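Local coordinates for protein putative amidohydrolase (Unidentified, PDB 3MKV) that probably acts as a prolidase of the amidohydrolase superfamily, hydrolysing dipeptides that end in proline at a site with two zinc ions, at residues A[62-67]-A[322-326]; A[135-139]-A[209-213]. All blocks are in the same frame, centred on the assembly; numbering follows the deposited sequence.

Overall arrangement
Both contacts belong to the TIM-barrel domain of the amidohydrolase family, with their centres 21 Å apart and their nearest atoms about 6 Å apart, without touching. Interaction 1 lies at the heart of the chain, where 62-67 and 322-326 meet across 255 residues and supply three ligands of one zinc ion, His65, His67 and Asp326. Interaction 2 is nested inside the loop which that contact closes: 135-139 packs against the chain just before helix 214-225, beside the second subunit. It binds no metal; the side chain of Ser137 is about 11 Å from a zinc ion. A backbone bond from Leu136 to Met195 brings its strand next to the chain that carries carboxylated Lys193, shared by the two zincs.

Interaction 1: A[62-67]-A[322-326]. With ZN (zinc ion), chain I.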
ATOM      1  N   ILE A  62      40.298  22.960 -11.011  1.00 54.73           N
ATOM      2  CA  ILE A  62      38.881  22.668 -10.794  1.00 48.04           C
ATOM      3  C   ILE A  62      38.354  21.710 -11.867  1.00 49.19           C
ATOM      4  O   ILE A  62      38.501  21.966 -13.054  1.00 51.40           O
ATOM      5  CB  ILE A  62      38.053  23.980 -10.813  1.00 52.83           C
ATOM      6  CG1 ILE A  62      38.663  25.003  -9.840  1.00 41.50           C
ATOM      7  CG2 ILE A  62      36.575  23.710 -10.510  1.00 51.23           C
ATOM      8  CD1 ILE A  62      37.871  26.295  -9.699  1.00 34.94           C
ATOM      9  N   ASP A  63      37.754  20.598 -11.451  1.00 50.56           N
ATOM     10  CA  ASP A  63      37.085  19.705 -12.407  1.00 50.30           C
ATOM     11  C   ASP A  63      35.563  19.736 -12.230  1.00 52.55           C
ATOM     12  O   ASP A  63      35.035  19.422 -11.150  1.00 42.38           O
ATOM     13  CB  ASP A  63      37.618  18.271 -12.322  1.00 45.59           C
ATOM     14  CG  ASP A  63      37.055  17.382 -13.412  1.00 49.33           C
ATOM     15  OD1 ASP A  63      35.947  17.672 -13.912  1.00 48.88           O
ATOM     16  OD2 ASP A  63      37.712  16.383 -13.773  1.00 49.13           O
ATOM     17  N   LEU A  64      34.870  20.115 -13.306  1.00 52.93           N
ATOM     18  CA  LEU A  64      33.445  20.434 -13.248  1.00 49.03           C
ATOM     19  C   LEU A  64      32.547  19.232 -13.482  1.00 47.63           C
ATOM     20  O   LEU A  64      31.322  19.352 -13.446  1.00 50.95           O
ATOM     21  CB  LEU A  64      33.099  21.529 -14.260  1.00 50.33           C
ATOM     22  CG  LEU A  64      33.454  22.975 -13.921  1.00 50.62           C
ATOM     23  CD1 LEU A  64      32.964  23.919 -15.032  1.00 31.42           C
ATOM     24  CD2 LEU A  64      32.852  23.364 -12.571  1.00 45.70           C
ATOM     25  N   HIS A  65      33.142  18.073 -13.721  1.00 46.56           N
ATOM     26  CA  HIS A  65      32.341  16.883 -13.999  1.00 46.15           C
ATOM     27  C   HIS A  65      33.027  15.594 -13.567  1.00 46.51           C
ATOM     28  O   HIS A  65      33.694  14.940 -14.348  1.00 53.79           O
ATOM     29  CB  HIS A  65      31.956  16.809 -15.485  1.00 42.19           C
ATOM     30  CG  HIS A  65      30.810  15.890 -15.761  1.00 42.39           C
ATOM     31  ND1 HIS A  65      29.640  16.315 -16.352  1.00 49.40           N
ATOM     32  CD2 HIS A  65      30.645  14.571 -15.508  1.00 44.44           C
ATOM     33  CE1 HIS A  65      28.804  15.297 -16.453  1.00 43.87           C
ATOM     34  NE2 HIS A  65      29.390  14.227 -15.946  1.00 37.31           N
ATOM     35  N   VAL A  66      32.849  15.225 -12.311  1.00 50.80           N
ATOM     36  CA  VAL A  66      33.344  13.944 -11.843  1.00 47.84           C
ATOM     37  C   VAL A  66      32.198  13.155 -11.235  1.00 46.15           C
ATOM     38  O   VAL A  66      31.144  13.704 -10.917  1.00 45.25           O
ATOM     39  CB  VAL A  66      34.493  14.103 -10.787  1.00 47.67           C
ATOM     40  CG1 VAL A  66      35.647  14.896 -11.365  1.00 40.09           C
ATOM     41  CG2 VAL A  66      33.983  14.783  -9.532  1.00 42.18           C
ATOM     42  N   HIS A  67      32.412  11.855 -11.096  1.00 46.98           N
ATOM     43  CA  HIS A  67      31.552  11.012 -10.284  1.00 44.69           C
ATOM     44  C   HIS A  67      32.412  10.286  -9.261  1.00 45.63           C
ATOM     45  O   HIS A  67      33.127   9.344  -9.578  1.00 44.98           O
ATOM     46  CB  HIS A  67      30.781  10.028 -11.156  1.00 40.03           C
ATOM     47  CG  HIS A  67      29.901  10.699 -12.163  1.00 44.77           C
ATOM     48  ND1 HIS A  67      28.694  11.272 -11.829  1.00 43.90           N
ATOM     49  CD2 HIS A  67      30.058  10.899 -13.493  1.00 53.17           C
ATOM     50  CE1 HIS A  67      28.141  11.790 -12.910  1.00 45.37           C
ATOM     51  NE2 HIS A  67      28.952  11.583 -13.933  1.00 54.39           N
ATOM     52  N   GLY A 322      34.258  24.965 -19.775  1.00 60.10           N
ATOM     53  CA  GLY A 322      34.813  24.595 -18.480  1.00 53.79           C
ATOM     54  C   GLY A 322      35.606  23.317 -18.625  1.00 54.64           C
ATOM     55  O   GLY A 322      35.643  22.722 -19.689  1.00 60.84           O
ATOM     56  N   PHE A 323      36.241  22.879 -17.551  1.00 59.33           N
ATOM     57  CA  PHE A 323      37.065  21.675 -17.608  1.00 53.73           C
ATOM     58  C   PHE A 323      36.338  20.507 -16.938  1.00 54.69           C
ATOM     59  O   PHE A 323      35.805  20.641 -15.830  1.00 54.52           O
ATOM     60  CB  PHE A 323      38.414  21.958 -16.939  1.00 54.72           C
ATOM     61  CG  PHE A 323      39.339  20.774 -16.869  1.00 50.49           C
ATOM     62  CD1 PHE A 323      40.403  20.654 -17.751  1.00 57.55           C
ATOM     63  CD2 PHE A 323      39.177  19.802 -15.890  1.00 53.89           C
ATOM     64  CE1 PHE A 323      41.280  19.569 -17.674  1.00 53.48           C
ATOM     65  CE2 PHE A 323      40.049  18.717 -15.809  1.00 55.74           C
ATOM     66  CZ  PHE A 323      41.100  18.604 -16.706  1.00 53.91           C
ATOM     67  N   GLY A 324      36.294  19.368 -17.617  1.00 49.26           N
ATOM     68  CA  GLY A 324      35.659  18.196 -17.052  1.00 49.15           C
ATOM     69  C   GLY A 324      36.255  16.913 -17.579  1.00 50.20           C
ATOM     70  O   GLY A 324      36.896  16.905 -18.630  1.00 55.09           O
ATOM     71  N   THR A 325      36.021  15.819 -16.860  1.00 50.86           N
ATOM     72  CA  THR A 325      36.630  14.545 -17.204  1.00 49.59           C
ATOM     73  C   THR A 325      35.614  13.406 -17.359  1.00 52.26           C
ATOM     74  O   THR A 325      35.651  12.678 -18.357  1.00 53.80           O
ATOM     75  CB  THR A 325      37.766  14.160 -16.198  1.00 53.29           C
ATOM     76  OG1 THR A 325      37.241  14.091 -14.866  1.00 54.52           O
ATOM     77  CG2 THR A 325      38.912  15.193 -16.238  1.00 43.19           C
ATOM     78  N   ASP A 326      34.731  13.244 -16.369  1.00 48.95           N
ATOM     79  CA  ASP A 326      33.658  12.234 -16.415  1.00 46.48           C
ATOM     80  C   ASP A 326      34.168  10.795 -16.532  1.00 49.30           C
ATOM     81  O   ASP A 326      33.638  10.006 -17.314  1.00 53.10           O
ATOM     82  CB  ASP A 326      32.683  12.527 -17.566  1.00 46.40           C
ATOM     83  CG  ASP A 326      31.390  11.724 -17.469  1.00 53.09           C
ATOM     84  OD1 ASP A 326      31.024  11.299 -16.351  1.00 64.39           O
ATOM     85  OD2 ASP A 326      30.733  11.517 -18.514  1.00 55.88           O
TER
HETATM   86 ZN    ZN I 425      28.875  12.243 -15.903  1.00 59.68          ZN
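His65, His67 and Asp326 close on one zinc ion from the two sides of this contact. Each histidine coordinates through NE2, 2.1 Å from the zinc for His67, while Asp326 uses OD1, 2.4 Å from the same ion. Carboxylated Lys193 completes this set and also reaches the second zinc, held with His234 and His254. Asp326 lies alongside His65, both side chains pointing the same way, with carboxylate and ring planes 59° apart; its OD1 meets the His67 ring at the edge and in plane, 3.0 Å from CD2. On the side of each ring away from the metal, Glu253 holds ND1 of His65 and the carbonyl of Gly109 holds ND1 of His67, fixing the rotation of both rings.

This is the familiar metal site of the amidohydrolase TIM barrel: an HxH pair at the end of the first barrel strand, and an aspartate from the position of the eighth, where the barrel closes.

Two backbone hydrogen bonds tie the two segments, which run roughly in the same direction: Leu64 N to Phe323 O at 2.7 Å, and Asp326 N to His65 O at 2.8 Å. The second joins two zinc ligands directly.

Side-chain bonding centres on Asp63, whose CG, anti to the backbone N (chi1 -173°), lies beside its own carbonyl carbon and brings OD1 within reach of the amide two residues on. OD1 of Asp63 accepts from His65 N at 2.8 Å, an Asx turn at the corner leading to the first ligand. Thr325 OG1 donates to OD2 of Asp63 at 2.6 Å, on the syn side, and Gln335 grips the same oxygen. The Phe323 ring turns an edge to this OD2, a polar-to-aromatic contact.

Apolar packing is lighter: CD1 of Leu64 rests 4.0 Å from Gly322 CA, and Phe323 stacks on Phe339.

Interaction 2: A[135-139]-A[209-213]; sequences ALSQT and VFGYS
Phe210 meets Gln138 through its backbone, its carbonyl O lying 3.6 Å from Gln138 OE1. The Phe210 ring leads away towards Ala239 and Arg243 of helix 238-246, and its backbone is hydrogen-bonded to the second subunit. Gly211 takes the chain past the oxygen end of the Gln138 amide, its C 3.6 Å from OE1.

Tyr212 makes the main contact, with both backbone and ring. Its N donates to Gln138 OE1 at 2.7 Å, an almost straight bond (171°) lying in the plane of the amide carbonyl. The other end of that amide is held too: Gln138 NE2 donates to Thr139 O, so both ends of the amide are held. Gln138 CG sits between its own backbone N and carbonyl carbon (chi1 64°), and the chain then runs out extended to the loop.

Strand 135-137 runs parallel to strand 168-170, and Tyr212 sets its ring against the end of the former, with Val177 of helix 174-187 also against it. Gln138 CB stands over the ring, off centre, in a CH-pi contact 4.2 Å from the Tyr212 centroid. Leu136 O comes to the ring edge, 3.7 Å from Tyr212 CE1. At the far end, Tyr212 OH is hydrogen-bonded to Ala171 O.

Ser213 then N-caps helix 214-225, its OG also bonded to Glu216, while Arg178 of the second subunit packs against it.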
ATOM      1  N   ALA A 135      21.446  12.484 -10.083  1.00 45.75           N
ATOM      2  CA  ALA A 135      21.011  13.012 -11.364  1.00 45.94           C
ATOM      3  C   ALA A 135      19.543  12.682 -11.594  1.00 42.04           C
ATOM      4  O   ALA A 135      19.108  11.558 -11.341  1.00 41.93           O
ATOM      5  CB  ALA A 135      21.851  12.418 -12.471  1.00 47.23           C
ATOM      6  N   LEU A 136      18.779  13.653 -12.080  1.00 39.19           N
ATOM      7  CA  LEU A 136      17.386  13.392 -12.455  1.00 39.63           C
ATOM      8  C   LEU A 136      17.278  12.824 -13.872  1.00 42.45           C
ATOM      9  O   LEU A 136      17.800  13.380 -14.828  1.00 40.42           O
ATOM     10  CB  LEU A 136      16.532  14.648 -12.314  1.00 38.08           C
ATOM     11  CG  LEU A 136      15.837  14.862 -10.960  1.00 52.07           C
ATOM     12  CD1 LEU A 136      16.809  14.825  -9.793  1.00 54.34           C
ATOM     13  CD2 LEU A 136      15.078  16.172 -10.967  1.00 51.00           C
ATOM     14  N   SER A 137      16.601  11.697 -13.997  1.00 52.01           N
ATOM     15  CA  SER A 137      16.387  11.081 -15.293  1.00 51.79           C
ATOM     16  C   SER A 137      14.919  10.700 -15.424  1.00 54.27           C
ATOM     17  O   SER A 137      14.234  10.461 -14.420  1.00 54.88           O
ATOM     18  CB  SER A 137      17.262   9.836 -15.435  1.00 50.67           C
ATOM     19  OG  SER A 137      16.940   9.127 -16.614  1.00 53.04           O
ATOM     20  N   GLN A 138      14.440  10.656 -16.663  1.00 51.83           N
ATOM     21  CA  GLN A 138      13.101  10.168 -16.942  1.00 45.74           C
ATOM     22  C   GLN A 138      13.202   8.654 -17.041  1.00 46.90           C
ATOM     23  O   GLN A 138      14.301   8.093 -17.088  1.00 48.95           O
ATOM     24  CB  GLN A 138      12.596  10.726 -18.276  1.00 41.90           C
ATOM     25  CG  GLN A 138      13.429  10.234 -19.455  1.00 40.76           C
ATOM     26  CD  GLN A 138      12.805  10.515 -20.806  1.00 48.96           C
ATOM     27  OE1 GLN A 138      12.701  11.666 -21.240  1.00 50.69           O
ATOM     28  NE2 GLN A 138      12.402   9.456 -21.489  1.00 43.42           N
ATOM     29  N   THR A 139      12.054   7.994 -17.091  1.00 45.02           N
ATOM     30  CA  THR A 139      12.006   6.561 -17.300  1.00 46.50           C
ATOM     31  C   THR A 139      12.665   6.176 -18.628  1.00 49.97           C
ATOM     32  O   THR A 139      12.339   6.730 -19.689  1.00 52.02           O
ATOM     33  CB  THR A 139      10.562   6.093 -17.297  1.00 48.27           C
ATOM     34  OG1 THR A 139      10.026   6.245 -15.979  1.00 51.37           O
ATOM     35  CG2 THR A 139      10.459   4.649 -17.746  1.00 50.35           C
ATOM     36  N   VAL A 209      18.314  10.390 -28.307  1.00 64.31           N
ATOM     37  CA  VAL A 209      16.976  10.599 -27.754  1.00 63.01           C
ATOM     38  C   VAL A 209      16.963  11.807 -26.819  1.00 61.47           C
ATOM     39  O   VAL A 209      17.970  12.108 -26.187  1.00 59.00           O
ATOM     40  CB  VAL A 209      16.503   9.364 -26.953  1.00 64.91           C
ATOM     41  CG1 VAL A 209      17.364   9.194 -25.697  1.00 60.91           C
ATOM     42  CG2 VAL A 209      15.018   9.488 -26.584  1.00 64.61           C
ATOM     43  N   PHE A 210      15.819  12.489 -26.734  1.00 60.69           N
ATOM     44  CA  PHE A 210      15.652  13.606 -25.815  1.00 57.79           C
ATOM     45  C   PHE A 210      15.442  13.106 -24.394  1.00 59.63           C
ATOM     46  O   PHE A 210      14.831  12.064 -24.170  1.00 66.46           O
ATOM     47  CB  PHE A 210      14.439  14.460 -26.196  1.00 57.23           C
ATOM     48  CG  PHE A 210      14.608  15.243 -27.469  1.00 60.40           C
ATOM     49  CD1 PHE A 210      15.819  15.267 -28.135  1.00 52.55           C
ATOM     50  CD2 PHE A 210      13.550  15.995 -27.977  1.00 63.33           C
ATOM     51  CE1 PHE A 210      15.976  15.998 -29.305  1.00 58.25           C
ATOM     52  CE2 PHE A 210      13.698  16.739 -29.141  1.00 60.60           C
ATOM     53  CZ  PHE A 210      14.916  16.736 -29.809  1.00 60.73           C
ATOM     54  N   GLY A 211      15.942  13.860 -23.428  1.00 56.42           N
ATOM     55  CA  GLY A 211      15.631  13.595 -22.038  1.00 53.48           C
ATOM     56  C   GLY A 211      14.670  14.640 -21.507  1.00 53.34           C
ATOM     57  O   GLY A 211      15.003  15.819 -21.452  1.00 55.01           O
ATOM     58  N   TYR A 212      13.472  14.208 -21.126  1.00 51.85           N
ATOM     59  CA  TYR A 212      12.476  15.099 -20.530  1.00 51.77           C
ATOM     60  C   TYR A 212      11.747  15.961 -21.548  1.00 52.59           C
ATOM     61  O   TYR A 212      12.271  16.275 -22.615  1.00 56.69           O
ATOM     62  CB  TYR A 212      13.108  16.001 -19.445  1.00 50.20           C
ATOM     63  CG  TYR A 212      13.286  15.305 -18.109  1.00 46.84           C
ATOM     64  CD1 TYR A 212      14.520  15.295 -17.453  1.00 43.39           C
ATOM     65  CD2 TYR A 212      12.231  14.633 -17.523  1.00 44.43           C
ATOM     66  CE1 TYR A 212      14.685  14.654 -16.245  1.00 37.23           C
ATOM     67  CE2 TYR A 212      12.383  13.986 -16.311  1.00 53.23           C
ATOM     68  CZ  TYR A 212      13.606  13.991 -15.674  1.00 52.20           C
ATOM     69  OH  TYR A 212      13.725  13.328 -14.465  1.00 48.25           O
ATOM     70  N   SER A 213      10.525  16.337 -21.198  1.00 52.68           N
ATOM     71  CA  SER A 213       9.779  17.354 -21.918  1.00 49.68           C
ATOM     72  C   SER A 213      10.266  18.729 -21.477  1.00 48.89           C
ATOM     73  O   SER A 213      10.895  18.859 -20.429  1.00 49.40           O
ATOM     74  CB  SER A 213       8.293  17.232 -21.580  1.00 50.43           C
ATOM     75  OG  SER A 213       8.050  17.557 -20.217  1.00 49.91           O
TER